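Local structure of mevalonate kinase, putative (Leishmania major, 2HFS) at residues S231-A236 with Q243-L248. The protein probably phosphorylates (R)-mevalonate with ATP to give (R)-5-phosphomevalonate and ADP, the first of three steps from mevalonate to isopentenyl diphosphate. Sequence-based numbering, arbitrary orientation.
Sequences SQAREA and QRLGQL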
loop_
_atom_site.group_PDB
_atom_site.type_symbol
_atom_site.label_atom_id
_atom_site.label_comp_id
_atom_site.label_asym_id
_atom_site.label_seq_id
_atom_site.Cartn_x
_atom_site.Cartn_y
_atom_site.Cartn_z
ATOM N N SER A 231 -11.152 -17.475 1.277
ATOM C CA SER A 231 -12.594 -17.737 1.258
ATOM C C SER A 231 -13.178 -17.463 2.632
ATOM O O SER A 231 -14.203 -16.772 2.796
ATOM C CB SER A 231 -12.827 -19.201 0.875
ATOM O OG SER A 231 -14.206 -19.519 0.807
ATOM N N GLN A 232 -12.506 -18.010 3.632
ATOM C CA GLN A 232 -12.951 -17.867 4.992
ATOM C C GLN A 232 -12.773 -16.427 5.462
ATOM O O GLN A 232 -13.631 -15.906 6.166
ATOM C CB GLN A 232 -12.233 -18.869 5.885
ATOM C CG GLN A 232 -12.649 -20.318 5.600
ATOM C CD GLN A 232 -12.031 -21.304 6.570
ATOM O OE1 GLN A 232 -10.883 -21.714 6.400
ATOM N NE2 GLN A 232 -12.793 -21.696 7.588
ATOM N N ALA A 233 -11.689 -15.778 5.040
ATOM C CA ALA A 233 -11.449 -14.371 5.392
ATOM C C ALA A 233 -12.571 -13.453 4.906
ATOM O O ALA A 233 -13.043 -12.572 5.636
ATOM C CB ALA A 233 -10.106 -13.911 4.860
ATOM N N ARG A 234 -13.016 -13.684 3.676
ATOM C CA ARG A 234 -14.158 -12.967 3.125
ATOM C C ARG A 234 -15.402 -13.159 4.016
ATOM O O ARG A 234 -16.117 -12.197 4.332
ATOM C CB ARG A 234 -14.414 -13.415 1.689
ATOM C CG ARG A 234 -13.277 -13.038 0.737
ATOM C CD ARG A 234 -13.581 -13.256 -0.752
ATOM N NE ARG A 234 -14.790 -12.552 -1.186
ATOM C CZ ARG A 234 -15.374 -12.715 -2.375
ATOM N NH1 ARG A 234 -14.862 -13.558 -3.268
ATOM N NH2 ARG A 234 -16.473 -12.028 -2.676
ATOM N N GLU A 235 -15.623 -14.401 4.441
ATOM C CA GLU A 235 -16.711 -14.717 5.351
ATOM C C GLU A 235 -16.594 -13.880 6.609
ATOM O O GLU A 235 -17.471 -13.060 6.895
ATOM C CB GLU A 235 -16.680 -16.194 5.733
ATOM C CG GLU A 235 -17.371 -17.122 4.771
ATOM C CD GLU A 235 -17.876 -18.367 5.462
ATOM O OE1 GLU A 235 -19.097 -18.593 5.419
ATOM O OE2 GLU A 235 -17.057 -19.112 6.053
ATOM N N ALA A 236 -15.496 -14.079 7.340
ATOM C CA ALA A 236 -15.220 -13.347 8.573
ATOM C C ALA A 236 -15.529 -11.848 8.473
ATOM O O ALA A 236 -16.080 -11.267 9.416
ATOM C CB ALA A 236 -13.778 -13.576 9.018
ATOM N N GLN A 243 -11.917 -11.662 15.474
ATOM C CA GLN A 243 -11.077 -12.702 16.068
ATOM C C GLN A 243 -10.721 -13.773 15.030
ATOM O O GLN A 243 -9.577 -14.212 14.937
ATOM C CB GLN A 243 -11.765 -13.316 17.284
ATOM C CG GLN A 243 -10.896 -14.251 18.086
ATOM C CD GLN A 243 -11.662 -14.889 19.223
ATOM O OE1 GLN A 243 -12.192 -14.181 20.092
ATOM N NE2 GLN A 243 -11.745 -16.220 19.217
ATOM N N ARG A 244 -11.713 -14.185 14.251
ATOM C CA ARG A 244 -11.499 -15.190 13.230
ATOM C C ARG A 244 -10.654 -14.626 12.101
ATOM O O ARG A 244 -9.790 -15.321 11.548
ATOM C CB ARG A 244 -12.828 -15.671 12.670
ATOM C CG ARG A 244 -12.655 -16.614 11.503
ATOM C CD ARG A 244 -13.812 -17.541 11.267
ATOM N NE ARG A 244 -13.943 -17.864 9.845
ATOM C CZ ARG A 244 -14.897 -17.384 9.054
ATOM N NH1 ARG A 244 -15.842 -16.562 9.530
ATOM N NH2 ARG A 244 -14.929 -17.741 7.783
ATOM N N LEU A 245 -10.921 -13.374 11.741
ATOM C CA LEU A 245 -10.120 -12.715 10.732
ATOM C C LEU A 245 -8.647 -12.772 11.131
ATOM O O LEU A 245 -7.789 -13.064 10.300
ATOM C CB LEU A 245 -10.577 -11.270 10.514
ATOM C CG LEU A 245 -9.865 -10.579 9.338
ATOM C CD1 LEU A 245 -10.359 -11.101 7.999
ATOM C CD2 LEU A 245 -9.993 -9.056 9.410
ATOM N N GLY A 246 -8.371 -12.522 12.406
ATOM C CA GLY A 246 -7.006 -12.540 12.932
ATOM C C GLY A 246 -6.339 -13.904 12.858
ATOM O O GLY A 246 -5.200 -14.040 12.405
ATOM N N GLN A 247 -7.058 -14.926 13.316
ATOM C CA GLN A 247 -6.593 -16.299 13.189
ATOM C C GLN A 247 -6.215 -16.680 11.739
ATOM O O GLN A 247 -5.218 -17.374 11.520
ATOM C CB GLN A 247 -7.620 -17.270 13.783
ATOM C CG GLN A 247 -7.106 -18.724 13.911
ATOM C CD GLN A 247 -5.622 -18.828 14.283
ATOM O OE1 GLN A 247 -5.155 -18.230 15.280
ATOM N NE2 GLN A 247 -4.873 -19.589 13.475
ATOM N N LEU A 248 -7.001 -16.214 10.774
ATOM C CA LEU A 248 -6.773 -16.468 9.348
ATOM C C LEU A 248 -5.519 -15.760 8.835
ATOM O O LEU A 248 -4.754 -16.329 8.058
ATOM C CB LEU A 248 -8.005 -16.064 8.519
ATOM C CG LEU A 248 -9.250 -16.961 8.689
ATOM C CD1 LEU A 248 -10.514 -16.194 8.418
ATOM C CD2 LEU A 248 -9.171 -18.215 7.811
#
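Ala236 and Leu245 mark the close side of this contact, their CA atoms 5.6 Å apart where two consecutive helices, 216-239 and 242-258, pack together. The axes of segments 231-236 and 243-248 approach to 8.9 Å and run nearly antiparallel (159°). The small methyl of Ala236 faces the second helix and meets Leu245 through CB on CB at 4.2 Å. Leu248, one turn further along, lays its CD1 branch against the backbone of Ala233, 3.6 Å from Ala233 N, and also reaches both alanine methyls, while CD2 packs on Gln232 CB at 3.7 Å. Leu245 adds its CD1 to the flank of Ala233. Phe25 of strand 17-25 touches Ala233, Leu245 and Leu248 and so continues this apolar layer into the rest of the protein.

The more open side belongs to Arg244, which bridges the helices at their partly exposed margin. Its CG stands anti to the backbone N (chi1 174°), and the chain, bent at chi3, ends with the guanidinium beside Glu235 and Ala236. Ala236 CB lies over one face of that group, toward its rim, and Glu235 CB lies at its edge. NH2 forms a salt bridge with Glu235 OE2 at 3.1 Å, the carboxylate plane turned 82° from the guanidinium. Gln232 O is 2.8 Å from the same NH2, but the angle is poor for a hydrogen bond.

The pair illustrates how small alanines let helices come close while a long charged side chain spans the solvent edge, here in an antiparallel helical hairpin of a GHMP kinase C-terminal domain.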